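Local coordinates for protein adenylosuccinate lyase (Francisella tularensis subsp. tularensis SCHU S4, PDB 4EEI) that probably cleaves adenylosuccinate and its imidazole carboxamide analogue SAICAR to release fumarate, serving two steps of purine biosynthesis, at residues K22-E25 with V26-I30; S100-S103 with L104-D108; T211-I214 with P215-R218. All coordinates share one frame; numbering follows the deposited sequence.

Interaction 1. Residues K22-E25 with V26-I30; sequences KMLE and VELAI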
loop_
_atom_site.group_PDB
_atom_site.type_symbol
_atom_site.label_atom_id
_atom_site.label_comp_id
_atom_site.label_asym_id
_atom_site.label_seq_id
_atom_site.Cartn_x
_atom_site.Cartn_y
_atom_site.Cartn_z
ATOM N N LYS B 22 20.634 -23.113 -10.527
ATOM C CA LYS B 22 19.462 -23.735 -9.913
ATOM C C LYS B 22 18.518 -24.289 -10.971
ATOM O O LYS B 22 17.938 -25.365 -10.788
ATOM C CB LYS B 22 18.755 -22.751 -8.970
ATOM C CG LYS B 22 19.598 -22.373 -7.731
ATOM C CD LYS B 22 19.842 -23.579 -6.824
ATOM C CE LYS B 22 21.265 -24.114 -6.920
ATOM N NZ LYS B 22 22.281 -23.260 -6.229
ATOM N N MET B 23 18.378 -23.577 -12.089
ATOM C CA MET B 23 17.590 -24.097 -13.208
ATOM C C MET B 23 18.160 -25.424 -13.701
ATOM O O MET B 23 17.416 -26.366 -14.007
ATOM C CB MET B 23 17.537 -23.083 -14.351
ATOM C CG MET B 23 16.578 -21.921 -14.094
ATOM S SD MET B 23 16.583 -20.755 -15.473
ATOM C CE MET B 23 15.463 -19.489 -14.841
ATOM N N LEU B 24 19.481 -25.503 -13.754
ATOM C CA LEU B 24 20.142 -26.729 -14.190
ATOM C C LEU B 24 19.869 -27.877 -13.223
ATOM O O LEU B 24 19.609 -29.005 -13.650
ATOM C CB LEU B 24 21.647 -26.505 -14.346
ATOM C CG LEU B 24 22.409 -27.761 -14.790
ATOM C CD1 LEU B 24 21.933 -28.239 -16.163
ATOM C CD2 LEU B 24 23.913 -27.507 -14.809
ATOM N N GLU B 25 19.928 -27.595 -11.924
ATOM C CA GLU B 25 19.673 -28.619 -10.914
ATOM C C GLU B 25 18.249 -29.164 -11.041
ATOM O O GLU B 25 18.018 -30.372 -10.934
ATOM C CB GLU B 25 19.903 -28.058 -9.503
ATOM C CG GLU B 25 19.678 -29.096 -8.404
ATOM C CD GLU B 25 19.828 -28.534 -6.991
ATOM O OE1 GLU B 25 20.328 -27.398 -6.837
ATOM O OE2 GLU B 25 19.435 -29.239 -6.033
ATOM N N VAL B 26 17.295 -28.267 -11.275
ATOM C CA VAL B 26 15.902 -28.657 -11.491
ATOM C C VAL B 26 15.707 -29.471 -12.773
ATOM O O VAL B 26 14.997 -30.489 -12.766
ATOM C CB VAL B 26 14.991 -27.416 -11.473
ATOM C CG1 VAL B 26 13.557 -27.796 -11.763
ATOM C CG2 VAL B 26 15.096 -26.734 -10.122
ATOM N N GLU B 27 16.327 -29.037 -13.870
ATOM C CA GLU B 27 16.264 -29.792 -15.125
ATOM C C GLU B 27 16.813 -31.207 -14.941
ATOM O O GLU B 27 16.292 -32.168 -15.512
ATOM C CB GLU B 27 17.078 -29.102 -16.230
ATOM C CG GLU B 27 16.513 -27.778 -16.749
ATOM C CD GLU B 27 15.433 -27.955 -17.817
ATOM O OE1 GLU B 27 14.919 -29.086 -17.994
ATOM O OE2 GLU B 27 15.095 -26.949 -18.486
ATOM N N LEU B 28 17.867 -31.338 -14.147
ATOM C CA LEU B 28 18.521 -32.634 -13.998
ATOM C C LEU B 28 17.753 -33.518 -13.031
ATOM O O LEU B 28 17.846 -34.740 -13.094
ATOM C CB LEU B 28 19.969 -32.456 -13.537
ATOM C CG LEU B 28 20.860 -31.776 -14.568
ATOM C CD1 LEU B 28 22.273 -31.607 -14.030
ATOM C CD2 LEU B 28 20.855 -32.589 -15.856
ATOM N N ALA B 29 16.996 -32.898 -12.132
ATOM C CA ALA B 29 16.144 -33.663 -11.220
ATOM C C ALA B 29 15.039 -34.399 -11.982
ATOM O O ALA B 29 14.826 -35.602 -11.779
ATOM C CB ALA B 29 15.552 -32.761 -10.147
ATOM N N ILE B 30 14.330 -33.687 -12.857
ATOM C CA ILE B 30 13.288 -34.337 -13.648
ATOM C C ILE B 30 13.910 -35.293 -14.676
ATOM O O ILE B 30 13.366 -36.364 -14.952
ATOM C CB ILE B 30 12.328 -33.310 -14.311
ATOM C CG1 ILE B 30 11.159 -34.031 -14.986
ATOM C CG2 ILE B 30 13.061 -32.421 -15.311
ATOM C CD1 ILE B 30 10.344 -34.873 -14.024
#
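L24 and L28 meet because their first torsions differ: L24 turns CG anti to its own N (chi1 179°) and so sends the branch onward along the helix, while L28 swings CG beside its N (chi1 -66°) and reaches back. L24 CG then lies 3.9 Å from L28 CD1, and the L24 CD1 methyl rests against the same branch, the two side chains slanting across each other. Leucine suits both positions, since the branched ends of two leucines can fit against each other.

L28 CG also sits 3.2 Å from L24 O, the carbonyl that accepts the L28 N-H at 3.0 Å. One residue earlier, E27 N donates to M23 O at 2.9 Å, and the bent E27 chain lays CG against that same oxygen before carrying its carboxylate away to H89 ND1. V26 places CG2 3.2 Å from K22 O, its beta branch lying close to the backbone on the face turned to helix 94-131. M23, on an adjoining flank, packs on I69 and F72 of helix 68-77 and lies about 5 Å from the side chain of D68, an AMP-binding residue. These i to i+4 contacts are characteristic of an alpha-helix, here helix 16-33, whose M23 comes near the AMP site.

Interaction 2. Residues S100-S103 with L104-D108; sequences SALS and LQIRD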
loop_
_atom_site.group_PDB
_atom_site.type_symbol
_atom_site.label_atom_id
_atom_site.label_comp_id
_atom_site.label_asym_id
_atom_site.label_seq_id
_atom_site.Cartn_x
_atom_site.Cartn_y
_atom_site.Cartn_z
ATOM N N SER B 100 10.358 -23.876 -9.897
ATOM C CA SER B 100 11.000 -24.821 -8.997
ATOM C C SER B 100 12.393 -24.327 -8.612
ATOM O O SER B 100 12.811 -24.442 -7.459
ATOM C CB SER B 100 11.048 -26.217 -9.622
ATOM O OG SER B 100 9.735 -26.734 -9.777
ATOM N N ALA B 101 13.107 -23.744 -9.568
ATOM C CA ALA B 101 14.431 -23.220 -9.276
ATOM C C ALA B 101 14.311 -21.981 -8.396
ATOM O O ALA B 101 15.157 -21.737 -7.538
ATOM C CB ALA B 101 15.192 -22.915 -10.561
ATOM N N LEU B 102 13.257 -21.200 -8.605
ATOM C CA LEU B 102 13.035 -20.005 -7.786
ATOM C C LEU B 102 12.828 -20.405 -6.331
ATOM O O LEU B 102 13.285 -19.719 -5.425
ATOM C CB LEU B 102 11.819 -19.233 -8.300
ATOM C CG LEU B 102 11.384 -18.001 -7.520
ATOM C CD1 LEU B 102 12.526 -17.004 -7.445
ATOM C CD2 LEU B 102 10.184 -17.369 -8.205
ATOM N N SER B 103 12.149 -21.529 -6.108
ATOM C CA SER B 103 11.959 -22.019 -4.742
ATOM C C SER B 103 13.284 -22.334 -4.084
ATOM O O SER B 103 13.436 -22.144 -2.877
ATOM C CB SER B 103 11.070 -23.258 -4.713
ATOM O OG SER B 103 9.745 -22.916 -5.059
ATOM N N LEU B 104 14.235 -22.841 -4.868
ATOM C CA LEU B 104 15.555 -23.152 -4.331
ATOM C C LEU B 104 16.300 -21.869 -3.941
ATOM O O LEU B 104 16.971 -21.825 -2.907
ATOM C CB LEU B 104 16.379 -23.977 -5.325
ATOM C CG LEU B 104 15.777 -25.270 -5.887
ATOM C CD1 LEU B 104 16.778 -25.988 -6.771
ATOM C CD2 LEU B 104 15.308 -26.192 -4.771
ATOM N N GLN B 105 16.182 -20.827 -4.760
ATOM C CA GLN B 105 16.778 -19.535 -4.414
ATOM C C GLN B 105 16.137 -18.946 -3.164
ATOM O O GLN B 105 16.832 -18.415 -2.296
ATOM C CB GLN B 105 16.636 -18.544 -5.574
ATOM C CG GLN B 105 17.518 -18.855 -6.768
ATOM C CD GLN B 105 17.210 -17.956 -7.939
ATOM O OE1 GLN B 105 16.144 -18.063 -8.550
ATOM N NE2 GLN B 105 18.124 -17.035 -8.239
ATOM N N ILE B 106 14.814 -19.025 -3.076
ATOM C CA ILE B 106 14.118 -18.500 -1.903
ATOM C C ILE B 106 14.519 -19.290 -0.649
ATOM O O ILE B 106 14.736 -18.725 0.419
ATOM C CB ILE B 106 12.588 -18.521 -2.092
ATOM C CG1 ILE B 106 12.173 -17.550 -3.205
ATOM C CG2 ILE B 106 11.894 -18.142 -0.798
ATOM C CD1 ILE B 106 10.674 -17.659 -3.600
ATOM N N ARG B 107 14.631 -20.604 -0.789
ATOM C CA ARG B 107 15.031 -21.456 0.323
ATOM C C ARG B 107 16.398 -21.067 0.867
ATOM O O ARG B 107 16.600 -20.946 2.087
ATOM C CB ARG B 107 15.030 -22.917 -0.148
ATOM C CG ARG B 107 15.612 -23.914 0.817
ATOM C CD ARG B 107 16.868 -24.491 0.206
ATOM N NE ARG B 107 16.651 -25.743 -0.493
ATOM C CZ ARG B 107 17.389 -26.172 -1.516
ATOM N NH1 ARG B 107 18.381 -25.437 -1.996
ATOM N NH2 ARG B 107 17.111 -27.333 -2.078
ATOM N N ASP B 108 17.348 -20.853 -0.031
ATOM C CA ASP B 108 18.690 -20.530 0.417
ATOM C C ASP B 108 18.764 -19.123 1.001
ATOM O O ASP B 108 19.562 -18.852 1.902
ATOM C CB ASP B 108 19.688 -20.745 -0.720
ATOM C CG ASP B 108 19.794 -22.211 -1.120
ATOM O OD1 ASP B 108 19.509 -23.080 -0.262
ATOM O OD2 ASP B 108 20.155 -22.491 -2.286
#
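L102 and I106, one helical turn apart, form the apolar centre of this contact: L102 CG lies 4.0 Å from I106 CD1, and the two chains slant past each other. I106 runs CG1 back beside its own N (chi1 -66°), which brings that carbon 3.3 Å from L102 O, the oxygen that also takes the I106 N-H in a bond of 2.9 Å. Q105 comes across L102 at about a right angle, with its amide oxygen OE1 3.9 Å from L102 CD1. An aliphatic branch at 102 can therefore serve two neighbours at once.

Around this centre the backbone bonds hold the turns. S103 O accepts R107 N at 2.9 Å, whereas L104 N shares itself weakly between S100 O and A101 O. L104 leans its CB and CG over those same two carbonyls, and the small A101 beside them lets helix 16-33 come close.

The outer shell fixes the polar ends. Q105 NE2 donates to I13 O, S103 OG bonds to T177 O, and S100 OG bonds to D96 O and Q179 N; short hydroxyls suit places where a helix meets a loop. W14 of helix 8-14 touches L102, Q105 and I106, and I219 of helix 217-244 touches both L102 and I106. At the far end R107 folds at chi2 and chi3, and NH1 forms a salt bridge with D108 OD1 at 3.1 Å. The donor comes from the syn side, 30° out of the carboxylate plane, and the oxygen lies near the guanidinium plane.

Chemically, the contact divides into an apolar seam facing other helices and buried hydroxyl and amide groups whose main protein partners are backbone atoms outside it, while the paired R107 and D108 probably offset each other's charge.

Interaction 3. Residues T211-I214 with P215-R218; sequences TQVI and PRDR. With AMP (adenosine monophosphate), chain O.
I214 and P215 make the tight part of this extended lead-in, and R216 folds back to lock it. I214 CG2 packs 3.6 Å from P215 CD, and the proline ring, by fixing phi, stiffens the chain just before helix 217-244. Bent at chi2 (56°), R216 brings NH1 to I214 O at 2.9 Å; the donor lies in the carbonyl plane on a lone pair, and the oxygen sits near the guanidinium plane. NH1 also passes 3.9 Å from V213 CB. D99 bridges to the same NH1 and accepts from I214 N, while E309 pairs with NE, so this buried arginine is held from several directions.

Beyond it the packing is looser: R218 CD comes only within 4.4 Å of I214 CG2, and its partly exposed chain runs out to E207 and E208. Q212, by contrast, is a buried pocket residue: its extended side chain holds AMP N6 with OE1 at 2.8 Å, R301 binds that oxygen too, and NE2 donates to A183 O.

The segment thus joins the loop after helix 192-202 to helix 217-244, against helix 94-131, with D217 bridging to R163 and R164 of the second subunit.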
loop_
_atom_site.group_PDB
_atom_site.type_symbol
_atom_site.label_atom_id
_atom_site.label_comp_id
_atom_site.label_asym_id
_atom_site.label_seq_id
_atom_site.Cartn_x
_atom_site.Cartn_y
_atom_site.Cartn_z
ATOM N N THR B 211 -0.514 -24.861 -11.920
ATOM C CA THR B 211 -0.983 -24.561 -13.262
ATOM C C THR B 211 0.162 -24.739 -14.251
ATOM O O THR B 211 0.961 -25.663 -14.117
ATOM C CB THR B 211 -1.559 -23.136 -13.367
ATOM O OG1 THR B 211 -0.629 -22.194 -12.820
ATOM C CG2 THR B 211 -2.875 -23.039 -12.612
ATOM N N GLN B 212 0.381 -23.719 -15.070
ATOM C CA GLN B 212 1.676 -23.569 -15.700
ATOM C C GLN B 212 2.654 -23.208 -14.590
ATOM O O GLN B 212 3.815 -23.609 -14.613
ATOM C CB GLN B 212 1.652 -22.482 -16.773
ATOM C CG GLN B 212 2.974 -22.329 -17.508
ATOM C CD GLN B 212 2.812 -21.715 -18.883
ATOM O OE1 GLN B 212 3.082 -20.533 -19.082
ATOM N NE2 GLN B 212 2.371 -22.520 -19.843
ATOM N N VAL B 213 2.171 -22.425 -13.629
ATOM C CA VAL B 213 3.014 -21.858 -12.585
ATOM C C VAL B 213 2.662 -22.427 -11.215
ATOM O O VAL B 213 1.606 -23.032 -11.035
ATOM C CB VAL B 213 2.893 -20.325 -12.532
ATOM C CG1 VAL B 213 3.408 -19.708 -13.823
ATOM C CG2 VAL B 213 1.451 -19.917 -12.277
ATOM N N ILE B 214 3.555 -22.225 -10.253
ATOM C CA ILE B 214 3.232 -22.426 -8.845
ATOM C C ILE B 214 2.463 -21.185 -8.408
ATOM O O ILE B 214 2.833 -20.072 -8.792
ATOM C CB ILE B 214 4.529 -22.568 -8.039
ATOM C CG1 ILE B 214 5.118 -23.971 -8.248
ATOM C CG2 ILE B 214 4.309 -22.284 -6.559
ATOM C CD1 ILE B 214 6.438 -24.198 -7.528
ATOM N N PRO B 215 1.377 -21.359 -7.631
ATOM C CA PRO B 215 0.558 -20.182 -7.285
ATOM C C PRO B 215 1.324 -19.170 -6.432
ATOM O O PRO B 215 2.132 -19.546 -5.573
ATOM C CB PRO B 215 -0.632 -20.779 -6.507
ATOM C CG PRO B 215 -0.142 -22.138 -6.031
ATOM C CD PRO B 215 0.806 -22.615 -7.102
ATOM N N ARG B 216 1.076 -17.888 -6.676
ATOM C CA ARG B 216 1.920 -16.846 -6.097
ATOM C C ARG B 216 1.599 -16.489 -4.656
ATOM O O ARG B 216 2.286 -15.645 -4.068
ATOM C CB ARG B 216 1.908 -15.592 -6.984
ATOM C CG ARG B 216 3.241 -15.337 -7.697
ATOM C CD ARG B 216 3.676 -16.548 -8.523
ATOM N NE ARG B 216 5.058 -16.427 -9.006
ATOM C CZ ARG B 216 5.717 -17.401 -9.626
ATOM N NH1 ARG B 216 5.127 -18.572 -9.837
ATOM N NH2 ARG B 216 6.959 -17.208 -10.039
ATOM N N ASP B 217 0.590 -17.133 -4.070
ATOM C CA ASP B 217 0.235 -16.837 -2.676
ATOM C C ASP B 217 1.249 -17.389 -1.674
ATOM O O ASP B 217 1.279 -16.967 -0.507
ATOM C CB ASP B 217 -1.183 -17.323 -2.333
ATOM C CG ASP B 217 -1.302 -18.846 -2.332
ATOM O OD1 ASP B 217 -1.309 -19.460 -1.235
ATOM O OD2 ASP B 217 -1.403 -19.421 -3.434
ATOM N N ARG B 218 2.076 -18.333 -2.115
ATOM C CA ARG B 218 3.131 -18.845 -1.241
ATOM C C ARG B 218 4.175 -17.762 -1.074
ATOM O O ARG B 218 4.570 -17.430 0.045
ATOM C CB ARG B 218 3.754 -20.121 -1.820
ATOM C CG ARG B 218 2.735 -21.240 -2.049
ATOM C CD ARG B 218 3.410 -22.586 -2.304
ATOM N NE ARG B 218 2.430 -23.682 -2.344
ATOM C CZ ARG B 218 2.053 -24.385 -1.279
ATOM N NH1 ARG B 218 2.566 -24.111 -0.085
ATOM N NH2 ARG B 218 1.174 -25.369 -1.409
HETATM P P AMP O . 10.198 -10.704 -18.490
HETATM O O1P AMP O . 11.232 -9.645 -18.773
HETATM O O2P AMP O . 8.774 -10.249 -18.675
HETATM O O3P AMP O . 10.441 -11.487 -17.225
HETATM O "O5'" AMP O . 10.418 -11.787 -19.660
HETATM C "C5'" AMP O . 9.775 -13.059 -19.605
HETATM C "C4'" AMP O . 10.501 -14.037 -20.521
HETATM O "O4'" AMP O . 9.866 -15.318 -20.477
HETATM C "C3'" AMP O . 10.464 -13.569 -21.967
HETATM O "O3'" AMP O . 11.774 -13.678 -22.522
HETATM C "C2'" AMP O . 9.536 -14.533 -22.671
HETATM O "O2'" AMP O . 9.993 -14.813 -23.995
HETATM C "C1'" AMP O . 9.590 -15.776 -21.802
HETATM N N9 AMP O . 8.308 -16.518 -21.854
HETATM C C8 AMP O . 7.324 -16.332 -22.751
HETATM N N7 AMP O . 6.290 -17.177 -22.522
HETATM C C5 AMP O . 6.614 -17.930 -21.455
HETATM C C6 AMP O . 5.972 -19.017 -20.683
HETATM N N6 AMP O . 4.745 -19.479 -21.018
HETATM N N1 AMP O . 6.655 -19.527 -19.636
HETATM C C2 AMP O . 7.875 -19.075 -19.295
HETATM N N3 AMP O . 8.516 -18.092 -19.950
HETATM C C4 AMP O . 7.946 -17.491 -21.021
#

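From the N terminus, interaction 1 comes first on helix 16-33, interaction 2 follows on helix 94-131, and interaction 3 lies where the loop after helix 192-202 enters helix 217-244. Each is local and closes no long loop; they stand in series, neither nested nor crossed. Interactions 1 and 2 touch directly, the small A101 methyl CB packing 3.6 Å from M23 N, which ties the two helices together. Interaction 2 meets interaction 3 where L102 CD2 lies 3.7 Å from R216 NH2. Residues 22-30 and 211-218 do not touch, their nearest atoms being about 9 Å apart, so helix 94-131 links both.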